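Local atomic coordinates of aromatic-amino-acid transaminase TyrB (Burkholderia cenocepacia K56-2Valvano, PDB entry 4WD2), a protein that probably catalyses the pyridoxal-phosphate-dependent transfer of amino groups between aromatic amino acids and 2-oxo acids. Residues L22-N27 and Y376-G381; Q35-S40 and G394-A399; F356-L361 and S380-V385. All coordinates share one frame; numbering follows the deposited sequence.

In the fold
The three contacts lie 12 to 13 Å apart, centre to centre, on one side of the chain, in what corresponds to the small domain of class I aminotransferases. Segment 35-40 of contact 2 joins them. Y376 N of contact 1 probably hydrogen-bonds to V37 O (2.8 Å), and L39 O probably accepts from C384 N of contact 3 (3.0 Å). Contacts 1 and 3 share S380 and G381, while L39 CD1 of contact 2 packs against M383 CE of contact 3 at 3.7 Å. Contact 3 probably borders the active site, since F356 touches N191 and Y222, whose counterparts bind the cofactor in aspartate aminotransferase. The cofactor itself is carried on K254 as the pyridoxal phosphate adduct.

Contact 1 of 3, residues L22-N27 and Y376-G381; sequences LTLNEN and YILRSG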
ATOM      1  N   LEU A  22      17.927 -14.589  -3.051  1.00 41.21           N
ATOM      2  CA  LEU A  22      18.848 -13.490  -3.325  1.00 39.41           C
ATOM      3  C   LEU A  22      20.282 -14.006  -3.390  1.00 38.29           C
ATOM      4  O   LEU A  22      21.038 -13.658  -4.299  1.00 38.68           O
ATOM      5  CB  LEU A  22      18.728 -12.396  -2.258  1.00 39.79           C
ATOM      6  N   THR A  23      20.640 -14.839  -2.418  1.00 36.70           N
ATOM      7  CA  THR A  23      21.947 -15.485  -2.387  1.00 35.90           C
ATOM      8  C   THR A  23      22.153 -16.336  -3.635  1.00 33.12           C
ATOM      9  O   THR A  23      23.234 -16.344  -4.234  1.00 31.59           O
ATOM     10  CB  THR A  23      22.106 -16.369  -1.129  1.00 38.11           C
ATOM     11  OG1 THR A  23      22.051 -15.551   0.048  1.00 39.81           O
ATOM     12  CG2 THR A  23      23.431 -17.119  -1.156  1.00 38.62           C
ATOM     13  N   LEU A  24      21.102 -17.050  -4.024  1.00 31.59           N
ATOM     14  CA  LEU A  24      21.159 -17.920  -5.190  1.00 30.20           C
ATOM     15  C   LEU A  24      21.407 -17.103  -6.449  1.00 31.10           C
ATOM     16  O   LEU A  24      22.218 -17.477  -7.296  1.00 31.51           O
ATOM     17  CB  LEU A  24      19.864 -18.723  -5.329  1.00 28.03           C
ATOM     18  CG  LEU A  24      19.774 -19.700  -6.504  1.00 25.43           C
ATOM     19  CD1 LEU A  24      20.654 -20.922  -6.264  1.00 24.80           C
ATOM     20  CD2 LEU A  24      18.331 -20.104  -6.749  1.00 24.53           C
ATOM     21  N   ASN A  25      20.712 -15.977  -6.565  1.00 30.98           N
ATOM     22  CA  ASN A  25      20.848 -15.149  -7.750  1.00 31.36           C
ATOM     23  C   ASN A  25      22.193 -14.434  -7.785  1.00 32.08           C
ATOM     24  O   ASN A  25      22.702 -14.135  -8.860  1.00 32.70           O
ATOM     25  CB  ASN A  25      19.694 -14.152  -7.837  1.00 31.44           C
ATOM     26  CG  ASN A  25      18.497 -14.717  -8.583  1.00 31.08           C
ATOM     27  OD1 ASN A  25      18.306 -14.442  -9.771  1.00 30.62           O
ATOM     28  ND2 ASN A  25      17.693 -15.523  -7.896  1.00 30.56           N
ATOM     29  N   GLU A  26      22.774 -14.182  -6.616  1.00 32.51           N
ATOM     30  CA  GLU A  26      24.115 -13.606  -6.541  1.00 33.21           C
ATOM     31  C   GLU A  26      25.148 -14.601  -7.060  1.00 32.97           C
ATOM     32  O   GLU A  26      26.143 -14.219  -7.678  1.00 31.99           O
ATOM     33  CB  GLU A  26      24.458 -13.191  -5.106  1.00 33.87           C
ATOM     34  N   ASN A  27      24.904 -15.881  -6.799  1.00 33.06           N
ATOM     35  CA  ASN A  27      25.781 -16.934  -7.285  1.00 33.04           C
ATOM     36  C   ASN A  27      25.629 -17.129  -8.788  1.00 30.76           C
ATOM     37  O   ASN A  27      26.584 -17.492  -9.479  1.00 30.13           O
ATOM     38  CB  ASN A  27      25.501 -18.245  -6.550  1.00 34.23           C
ATOM     39  CG  ASN A  27      25.925 -18.195  -5.100  1.00 36.05           C
ATOM     40  OD1 ASN A  27      26.955 -17.606  -4.764  1.00 37.54           O
ATOM     41  ND2 ASN A  27      25.133 -18.807  -4.226  1.00 36.15           N
ATOM     42  N   TYR A 376      19.700 -23.145 -13.028  1.00 10.29           N
ATOM     43  CA  TYR A 376      19.315 -22.757 -11.674  1.00 11.77           C
ATOM     44  C   TYR A 376      17.799 -22.816 -11.431  1.00 12.16           C
ATOM     45  O   TYR A 376      17.031 -22.072 -12.049  1.00 11.45           O
ATOM     46  CB  TYR A 376      19.817 -21.335 -11.369  1.00 11.31           C
ATOM     47  CG  TYR A 376      21.323 -21.168 -11.244  1.00 12.46           C
ATOM     48  CD1 TYR A 376      22.177 -21.425 -12.317  1.00 12.52           C
ATOM     49  CD2 TYR A 376      21.888 -20.706 -10.063  1.00 13.27           C
ATOM     50  CE1 TYR A 376      23.559 -21.251 -12.201  1.00 12.99           C
ATOM     51  CE2 TYR A 376      23.268 -20.523  -9.936  1.00 12.83           C
ATOM     52  CZ  TYR A 376      24.095 -20.796 -11.008  1.00 14.03           C
ATOM     53  OH  TYR A 376      25.461 -20.622 -10.877  1.00 11.87           O
ATOM     54  N   ILE A 377      17.380 -23.703 -10.529  1.00 11.79           N
ATOM     55  CA  ILE A 377      16.001 -23.733 -10.053  1.00 11.56           C
ATOM     56  C   ILE A 377      16.005 -23.743  -8.523  1.00 13.05           C
ATOM     57  O   ILE A 377      17.066 -23.818  -7.910  1.00 14.33           O
ATOM     58  CB  ILE A 377      15.216 -24.953 -10.599  1.00 10.86           C
ATOM     59  CG1 ILE A 377      15.821 -26.271 -10.114  1.00 10.69           C
ATOM     60  CG2 ILE A 377      15.159 -24.922 -12.115  1.00  9.08           C
ATOM     61  CD1 ILE A 377      15.011 -27.487 -10.516  1.00  9.68           C
ATOM     62  N   LEU A 378      14.832 -23.644  -7.901  1.00 12.80           N
ATOM     63  CA  LEU A 378      14.772 -23.567  -6.443  1.00 13.29           C
ATOM     64  C   LEU A 378      15.076 -24.906  -5.793  1.00 12.64           C
ATOM     65  O   LEU A 378      14.939 -25.952  -6.427  1.00 13.37           O
ATOM     66  CB  LEU A 378      13.397 -23.080  -5.971  1.00 14.13           C
ATOM     67  CG  LEU A 378      12.981 -21.647  -6.304  1.00 13.86           C
ATOM     68  CD1 LEU A 378      11.802 -21.250  -5.433  1.00 13.21           C
ATOM     69  CD2 LEU A 378      14.143 -20.683  -6.121  1.00 14.88           C
ATOM     70  N   ARG A 379      15.463 -24.866  -4.520  1.00 12.99           N
ATOM     71  CA  ARG A 379      15.755 -26.072  -3.750  1.00 14.47           C
ATOM     72  C   ARG A 379      14.556 -27.015  -3.706  1.00 15.64           C
ATOM     73  O   ARG A 379      14.718 -28.229  -3.598  1.00 15.67           O
ATOM     74  CB  ARG A 379      16.183 -25.708  -2.325  1.00 14.70           C
ATOM     75  N   SER A 380      13.354 -26.451  -3.796  1.00 15.48           N
ATOM     76  CA  SER A 380      12.126 -27.245  -3.791  1.00 14.70           C
ATOM     77  C   SER A 380      11.897 -28.005  -5.096  1.00 14.40           C
ATOM     78  O   SER A 380      11.042 -28.894  -5.166  1.00 13.69           O
ATOM     79  CB  SER A 380      10.921 -26.349  -3.534  1.00 13.92           C
ATOM     80  OG  SER A 380      10.703 -25.522  -4.659  1.00 12.62           O
ATOM     81  N   GLY A 381      12.645 -27.638  -6.131  1.00 14.05           N
ATOM     82  CA  GLY A 381      12.471 -28.237  -7.440  1.00 13.21           C
ATOM     83  C   GLY A 381      11.537 -27.408  -8.298  1.00 12.86           C
ATOM     84  O   GLY A 381      11.159 -27.824  -9.395  1.00 12.48           O
TER
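L24 and Y376 carry this contact, and their side chains slide past each other in opposite directions rather than meeting head on. In segment 22-27 of helix 20-30, L24 has its CG anti to the backbone N (chi1 -179°), which carries its two methyls to segment 376-381. CD1 of L24 comes up at the edge of the Y376 ring, close to the ring plane, and lies 4.0 Å from Y376 CD2. The other branch, L24 CD2, lies 4.1 Å from the carbonyl I377 O and 4.3 Å from the methyl L378 CD2, so one leucine spans three successive residues.

Y376 runs the other way, its CG anti to the carbonyl carbon (chi1 -69°), and its ring reaches from L24 toward N27. Y376 CE2 passes 4.2 Å from L24 O, and Y376 OH comes within 3.6 Å of N27 O. The polar partner of that hydroxyl is D31, to which it hydrogen-bonds, while F28 stacks edge-to-face with the ring. No hydrogen bond joins the two segments, so the contact is one of apolar packing. Beyond L378 the loop folds back in a type I turn, with G381 N bonded to L378 O at 2.9 Å and G381 at a positive phi.

All this lies in what corresponds to the small domain of class I aminotransferases. Helix 363-371 closes the same patch, since R370 touches both L24 and Y376, and V366 and L369 cover I377. Strand 375-376 pairs in parallel with strand 37-38, which follows helix 20-30 in the chain.

Contact 2 of 3, residues Q35-S40 and G394-A399; sequences QKVNLS and GIVADA
Segment 35-40, extended only around strand 37-38, passes alongside helix 394-399, with V37 CA 7.6 Å from V396 CA, and it turns Q35, V37 and L39 to the helix while K36 points away. V37 sits in the middle. With V37 CG1 anti to its backbone N (chi1 178°), it sets that methyl 3.8 Å from V396 CG2, the two side chains crossing at about a right angle, and gives its second methyl, V37 CG2, to I395 CG2 at 4.0 Å. L39 meets V396 tip to tip: L39 CD1 is 4.1 Å from V396 CG2, and V396 CG1 is equally near.

Such packing of strand 37-38 on the C-terminal helix is consistent with the small domain of class I aminotransferases, where an N-terminal segment returns to the C-terminal part of the chain. At the more exposed end, Q35 is bent at chi2 and crosses I395, bringing Q35 OE1 to 3.1 Å from I395 CD1, a close approach without a hydrogen bond.

At the end of the strand, N38 OD1 takes two donors from S40. S40 OG lies 2.6 Å from N38 OD1, in the carbonyl plane on a lone pair, whereas S40 N, 3.1 Å from N38 OD1, stands above that plane and closes an Asx turn. The amide ND2 of N38 donates in turn to N25 OD1 of helix 20-30.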
ATOM      1  N   GLN A  35      26.815 -20.622 -20.752  1.00 28.66           N
ATOM      2  CA  GLN A  35      25.563 -21.316 -21.028  1.00 26.94           C
ATOM      3  C   GLN A  35      24.664 -21.429 -19.805  1.00 23.77           C
ATOM      4  O   GLN A  35      23.704 -22.197 -19.806  1.00 24.83           O
ATOM      5  CB  GLN A  35      25.847 -22.710 -21.586  1.00 29.84           C
ATOM      6  CG  GLN A  35      26.669 -22.700 -22.861  1.00 32.95           C
ATOM      7  CD  GLN A  35      25.902 -22.148 -24.039  1.00 35.07           C
ATOM      8  OE1 GLN A  35      25.110 -22.857 -24.664  1.00 36.68           O
ATOM      9  NE2 GLN A  35      26.132 -20.880 -24.358  1.00 35.03           N
ATOM     10  N   LYS A  36      24.962 -20.660 -18.767  1.00 20.86           N
ATOM     11  CA  LYS A  36      24.156 -20.706 -17.555  1.00 19.61           C
ATOM     12  C   LYS A  36      22.710 -20.302 -17.845  1.00 17.88           C
ATOM     13  O   LYS A  36      22.451 -19.487 -18.729  1.00 16.77           O
ATOM     14  CB  LYS A  36      24.759 -19.805 -16.475  1.00 18.30           C
ATOM     15  CG  LYS A  36      24.854 -18.342 -16.849  1.00 16.97           C
ATOM     16  CD  LYS A  36      25.490 -17.544 -15.722  1.00 17.48           C
ATOM     17  CE  LYS A  36      25.700 -16.094 -16.119  1.00 17.99           C
ATOM     18  NZ  LYS A  36      26.312 -15.307 -15.009  1.00 19.67           N
ATOM     19  N   VAL A  37      21.771 -20.898 -17.114  1.00 16.09           N
ATOM     20  CA  VAL A  37      20.354 -20.607 -17.284  1.00 14.24           C
ATOM     21  C   VAL A  37      19.682 -20.403 -15.926  1.00 18.20           C
ATOM     22  O   VAL A  37      19.817 -21.236 -15.025  1.00 14.24           O
ATOM     23  CB  VAL A  37      19.627 -21.741 -18.051  1.00 17.01           C
ATOM     24  CG1 VAL A  37      18.145 -21.435 -18.178  1.00 16.69           C
ATOM     25  CG2 VAL A  37      20.243 -21.946 -19.425  1.00 16.82           C
ATOM     26  N   ASN A  38      18.962 -19.292 -15.785  1.00 13.95           N
ATOM     27  CA  ASN A  38      18.271 -18.973 -14.539  1.00 16.02           C
ATOM     28  C   ASN A  38      16.773 -19.176 -14.678  1.00 15.64           C
ATOM     29  O   ASN A  38      16.124 -18.522 -15.494  1.00 16.04           O
ATOM     30  CB  ASN A  38      18.567 -17.531 -14.108  1.00 16.39           C
ATOM     31  CG  ASN A  38      18.158 -17.249 -12.674  1.00 15.53           C
ATOM     32  OD1 ASN A  38      17.739 -18.146 -11.949  1.00 15.38           O
ATOM     33  ND2 ASN A  38      18.304 -16.000 -12.252  1.00 15.70           N
ATOM     34  N   LEU A  39      16.227 -20.095 -13.890  1.00 13.82           N
ATOM     35  CA  LEU A  39      14.796 -20.352 -13.902  1.00 13.11           C
ATOM     36  C   LEU A  39      14.253 -20.195 -12.487  1.00 15.16           C
ATOM     37  O   LEU A  39      13.229 -20.777 -12.135  1.00 15.00           O
ATOM     38  CB  LEU A  39      14.494 -21.756 -14.449  1.00 13.06           C
ATOM     39  CG  LEU A  39      15.107 -22.142 -15.800  1.00 13.15           C
ATOM     40  CD1 LEU A  39      14.924 -23.620 -16.063  1.00 13.14           C
ATOM     41  CD2 LEU A  39      14.520 -21.323 -16.947  1.00 12.94           C
ATOM     42  N   SER A  40      14.953 -19.403 -11.681  1.00 15.41           N
ATOM     43  CA  SER A  40      14.595 -19.227 -10.279  1.00 15.28           C
ATOM     44  C   SER A  40      13.705 -18.006 -10.053  1.00 16.29           C
ATOM     45  O   SER A  40      13.019 -17.923  -9.037  1.00 18.95           O
ATOM     46  CB  SER A  40      15.853 -19.111  -9.417  1.00 14.62           C
ATOM     47  OG  SER A  40      16.518 -17.885  -9.665  1.00 13.62           O
ATOM     48  N   GLY A 394      16.565 -26.175 -25.027  1.00 13.72           N
ATOM     49  CA  GLY A 394      17.335 -27.360 -25.348  1.00 15.72           C
ATOM     50  C   GLY A 394      18.387 -27.646 -24.289  1.00 16.83           C
ATOM     51  O   GLY A 394      18.568 -28.793 -23.882  1.00 18.35           O
ATOM     52  N   ILE A 395      19.079 -26.594 -23.852  1.00 16.65           N
ATOM     53  CA  ILE A 395      20.105 -26.681 -22.816  1.00 16.29           C
ATOM     54  C   ILE A 395      19.513 -27.229 -21.520  1.00 15.03           C
ATOM     55  O   ILE A 395      20.084 -28.109 -20.882  1.00 14.57           O
ATOM     56  CB  ILE A 395      20.745 -25.298 -22.559  1.00 16.67           C
ATOM     57  CG1 ILE A 395      21.684 -24.925 -23.709  1.00 16.91           C
ATOM     58  CG2 ILE A 395      21.488 -25.270 -21.227  1.00 17.59           C
ATOM     59  CD1 ILE A 395      22.219 -23.511 -23.619  1.00 17.89           C
ATOM     60  N   VAL A 396      18.346 -26.716 -21.153  1.00 13.49           N
ATOM     61  CA  VAL A 396      17.662 -27.150 -19.943  1.00 12.83           C
ATOM     62  C   VAL A 396      17.192 -28.607 -20.019  1.00 13.58           C
ATOM     63  O   VAL A 396      17.424 -29.386 -19.094  1.00 13.71           O
ATOM     64  CB  VAL A 396      16.454 -26.251 -19.652  1.00 12.05           C
ATOM     65  CG1 VAL A 396      15.652 -26.801 -18.477  1.00 11.89           C
ATOM     66  CG2 VAL A 396      16.922 -24.830 -19.378  1.00 12.38           C
ATOM     67  N   ALA A 397      16.521 -28.971 -21.110  1.00 13.72           N
ATOM     68  CA  ALA A 397      16.009 -30.333 -21.267  1.00 14.14           C
ATOM     69  C   ALA A 397      17.150 -31.355 -21.234  1.00 15.05           C
ATOM     70  O   ALA A 397      17.012 -32.439 -20.676  1.00 14.95           O
ATOM     71  CB  ALA A 397      15.227 -30.455 -22.555  1.00 13.23           C
ATOM     72  N   ASP A 398      18.274 -30.993 -21.840  1.00 15.67           N
ATOM     73  CA  ASP A 398      19.458 -31.847 -21.845  1.00 18.50           C
ATOM     74  C   ASP A 398      19.990 -32.030 -20.423  1.00 16.65           C
ATOM     75  O   ASP A 398      20.263 -33.146 -19.984  1.00 15.98           O
ATOM     76  CB  ASP A 398      20.532 -31.240 -22.746  1.00 22.08           C
ATOM     77  CG  ASP A 398      21.684 -32.183 -23.004  1.00 26.62           C
ATOM     78  OD1 ASP A 398      21.451 -33.256 -23.603  1.00 28.03           O
ATOM     79  OD2 ASP A 398      22.826 -31.841 -22.631  1.00 27.80           O
ATOM     80  N   ALA A 399      20.126 -30.916 -19.714  1.00 15.89           N
ATOM     81  CA  ALA A 399      20.593 -30.901 -18.333  1.00 15.67           C
ATOM     82  C   ALA A 399      19.724 -31.770 -17.415  1.00 14.82           C
ATOM     83  O   ALA A 399      20.219 -32.684 -16.761  1.00 14.62           O
ATOM     84  CB  ALA A 399      20.643 -29.452 -17.813  1.00 14.05           C
TER

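Contact 3 of 3, residues F356-L361 and S380-V385; sequences FTYTGL and SGRMCV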
ATOM      1  N   PHE A 356       4.802 -22.025 -13.337  1.00 10.33           N
ATOM      2  CA  PHE A 356       5.663 -22.887 -12.532  1.00  9.56           C
ATOM      3  C   PHE A 356       5.447 -24.358 -12.765  1.00 13.24           C
ATOM      4  O   PHE A 356       4.360 -24.793 -13.133  1.00  9.61           O
ATOM      5  CB  PHE A 356       5.468 -22.588 -11.049  1.00 11.28           C
ATOM      6  CG  PHE A 356       5.691 -21.152 -10.699  1.00 13.75           C
ATOM      7  CD1 PHE A 356       6.970 -20.626 -10.677  1.00 14.70           C
ATOM      8  CD2 PHE A 356       4.620 -20.320 -10.414  1.00 14.74           C
ATOM      9  CE1 PHE A 356       7.183 -19.295 -10.366  1.00 15.53           C
ATOM     10  CE2 PHE A 356       4.822 -18.994 -10.109  1.00 15.66           C
ATOM     11  CZ  PHE A 356       6.109 -18.477 -10.082  1.00 16.48           C
ATOM     12  N   THR A 357       6.506 -25.122 -12.539  1.00 13.72           N
ATOM     13  CA  THR A 357       6.413 -26.568 -12.519  1.00 12.81           C
ATOM     14  C   THR A 357       7.232 -27.101 -11.349  1.00 12.10           C
ATOM     15  O   THR A 357       8.327 -26.605 -11.058  1.00 12.14           O
ATOM     16  CB  THR A 357       6.870 -27.190 -13.866  1.00 10.43           C
ATOM     17  OG1 THR A 357       5.719 -27.646 -14.590  1.00 11.07           O
ATOM     18  CG2 THR A 357       7.820 -28.380 -13.655  1.00  9.45           C
ATOM     19  N   TYR A 358       6.654 -28.064 -10.638  1.00 11.58           N
ATOM     20  CA  TYR A 358       7.383 -28.821  -9.632  1.00 11.43           C
ATOM     21  C   TYR A 358       8.063 -29.982 -10.335  1.00 11.01           C
ATOM     22  O   TYR A 358       7.400 -30.953 -10.697  1.00 11.34           O
ATOM     23  CB  TYR A 358       6.441 -29.327  -8.532  1.00 11.44           C
ATOM     24  CG  TYR A 358       6.691 -28.692  -7.182  1.00 12.38           C
ATOM     25  CD1 TYR A 358       7.118 -27.375  -7.082  1.00 12.99           C
ATOM     26  CD2 TYR A 358       6.520 -29.417  -6.010  1.00 12.22           C
ATOM     27  CE1 TYR A 358       7.358 -26.793  -5.853  1.00 12.92           C
ATOM     28  CE2 TYR A 358       6.754 -28.845  -4.777  1.00 12.04           C
ATOM     29  CZ  TYR A 358       7.180 -27.535  -4.706  1.00 12.99           C
ATOM     30  OH  TYR A 358       7.417 -26.959  -3.484  1.00 14.00           O
ATOM     31  N   THR A 359       9.375 -29.875 -10.545  1.00 11.10           N
ATOM     32  CA  THR A 359      10.103 -30.861 -11.343  1.00 10.76           C
ATOM     33  C   THR A 359      10.191 -32.211 -10.649  1.00 12.80           C
ATOM     34  O   THR A 359      10.402 -33.235 -11.295  1.00 11.67           O
ATOM     35  CB  THR A 359      11.542 -30.395 -11.675  1.00 11.02           C
ATOM     36  OG1 THR A 359      12.276 -30.182 -10.464  1.00 11.40           O
ATOM     37  CG2 THR A 359      11.523 -29.105 -12.492  1.00  9.98           C
ATOM     38  N   GLY A 360      10.050 -32.210  -9.331  1.00 15.13           N
ATOM     39  CA  GLY A 360      10.206 -33.433  -8.570  1.00 16.54           C
ATOM     40  C   GLY A 360      11.660 -33.820  -8.375  1.00 17.03           C
ATOM     41  O   GLY A 360      11.952 -34.891  -7.843  1.00 17.12           O
ATOM     42  N   LEU A 361      12.577 -32.958  -8.809  1.00 15.35           N
ATOM     43  CA  LEU A 361      14.004 -33.186  -8.592  1.00 15.13           C
ATOM     44  C   LEU A 361      14.319 -33.082  -7.102  1.00 14.52           C
ATOM     45  O   LEU A 361      13.762 -32.223  -6.419  1.00 13.35           O
ATOM     46  CB  LEU A 361      14.851 -32.182  -9.388  1.00 14.27           C
ATOM     47  CG  LEU A 361      15.365 -32.612 -10.771  1.00 16.73           C
ATOM     48  CD1 LEU A 361      14.236 -32.890 -11.744  1.00 16.88           C
ATOM     49  CD2 LEU A 361      16.311 -31.564 -11.345  1.00 18.04           C
ATOM     50  N   SER A 380      13.354 -26.451  -3.796  1.00 15.48           N
ATOM     51  CA  SER A 380      12.126 -27.245  -3.791  1.00 14.70           C
ATOM     52  C   SER A 380      11.897 -28.005  -5.096  1.00 14.40           C
ATOM     53  O   SER A 380      11.042 -28.894  -5.166  1.00 13.69           O
ATOM     54  CB  SER A 380      10.921 -26.349  -3.534  1.00 13.92           C
ATOM     55  OG  SER A 380      10.703 -25.522  -4.659  1.00 12.62           O
ATOM     56  N   GLY A 381      12.645 -27.638  -6.131  1.00 14.05           N
ATOM     57  CA  GLY A 381      12.471 -28.237  -7.440  1.00 13.21           C
ATOM     58  C   GLY A 381      11.537 -27.408  -8.298  1.00 12.86           C
ATOM     59  O   GLY A 381      11.159 -27.824  -9.395  1.00 12.48           O
ATOM     60  N   ARG A 382      11.156 -26.231  -7.804  1.00 11.99           N
ATOM     61  CA  ARG A 382      10.302 -25.349  -8.587  1.00 11.32           C
ATOM     62  C   ARG A 382      11.086 -24.735  -9.742  1.00 11.36           C
ATOM     63  O   ARG A 382      12.133 -24.120  -9.532  1.00  9.04           O
ATOM     64  CB  ARG A 382       9.706 -24.232  -7.725  1.00 11.46           C
ATOM     65  CG  ARG A 382       8.662 -23.395  -8.454  1.00 10.48           C
ATOM     66  CD  ARG A 382       8.454 -22.033  -7.791  1.00 11.41           C
ATOM     67  NE  ARG A 382       9.478 -21.069  -8.176  1.00 13.34           N
ATOM     68  CZ  ARG A 382       9.513 -19.804  -7.761  1.00 14.90           C
ATOM     69  NH1 ARG A 382       8.578 -19.343  -6.942  1.00 15.30           N
ATOM     70  NH2 ARG A 382      10.485 -19.002  -8.171  1.00 14.39           N
ATOM     71  N   MET A 383      10.571 -24.885 -10.960  1.00 12.08           N
ATOM     72  CA  MET A 383      11.137 -24.159 -12.086  1.00 12.81           C
ATOM     73  C   MET A 383      10.112 -23.150 -12.605  1.00 11.68           C
ATOM     74  O   MET A 383       8.909 -23.419 -12.614  1.00 11.03           O
ATOM     75  CB  MET A 383      11.600 -25.113 -13.204  1.00 14.33           C
ATOM     76  CG  MET A 383      10.540 -25.602 -14.180  1.00 17.70           C
ATOM     77  SD  MET A 383      11.203 -25.993 -15.843  1.00 20.71           S
ATOM     78  CE  MET A 383      12.836 -26.576 -15.441  1.00 16.12           C
ATOM     79  N   CYS A 384      10.585 -21.969 -12.990  1.00 10.41           N
ATOM     80  CA  CYS A 384       9.732 -21.029 -13.692  1.00 10.81           C
ATOM     81  C   CYS A 384       9.807 -21.308 -15.184  1.00 10.76           C
ATOM     82  O   CYS A 384      10.796 -20.971 -15.837  1.00  9.54           O
ATOM     83  CB  CYS A 384      10.131 -19.580 -13.412  1.00 11.68           C
ATOM     84  SG  CYS A 384       9.018 -18.414 -14.235  1.00 15.34           S
ATOM     85  N   VAL A 385       8.753 -21.927 -15.712  1.00 12.61           N
ATOM     86  CA  VAL A 385       8.675 -22.280 -17.125  1.00 12.99           C
ATOM     87  C   VAL A 385       8.793 -21.046 -18.026  1.00 13.06           C
ATOM     88  O   VAL A 385       9.301 -21.132 -19.143  1.00 12.98           O
ATOM     89  CB  VAL A 385       7.358 -23.024 -17.431  1.00 13.41           C
ATOM     90  CG1 VAL A 385       7.359 -23.570 -18.851  1.00 14.28           C
ATOM     91  CG2 VAL A 385       7.149 -24.149 -16.430  1.00 12.79           C
TER
HETATM   92  O   HOH W   1       9.571 -30.229  -7.438  1.00 15.97           O
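R382 can be followed along its whole length against strand 356-358. R382 CB lies 3.9 Å from Y358 CE1. With CG anti to the backbone N (chi1 -172°), the chain then runs beside F356, R382 CG being 3.9 Å and R382 CD 3.5 Å from F356 CD1. A bend at chi3 (81°) brings R382 NE to 3.6 Å from F356 CE1 and lays the guanidinium along the ring, the two planes 30° apart, so that F356 CE1 sits over the centre of the guanidinium face, 3.5 Å from R382 CZ. At the tip, R382 NH1 is 3.7 Å and R382 NH2 4.0 Å from F356 CE1.

T357 and M383 lie side by side on the other face, and their backbones exchange two hydrogen bonds, M383 N to T357 O being 2.8 Å. Just beyond strand 356-358 and before 382-384, G381 O accepts from both T359 N and T359 OG1, the latter on a lone pair; T359 OG1 takes the N-H of L361 in an ST turn.

This two-stranded antiparallel ribbon lies in what corresponds to the aminotransferase small domain. In aspartate aminotransferase the corresponding arginine binds the substrate α-carboxylate, so R382 probably belongs to the active site.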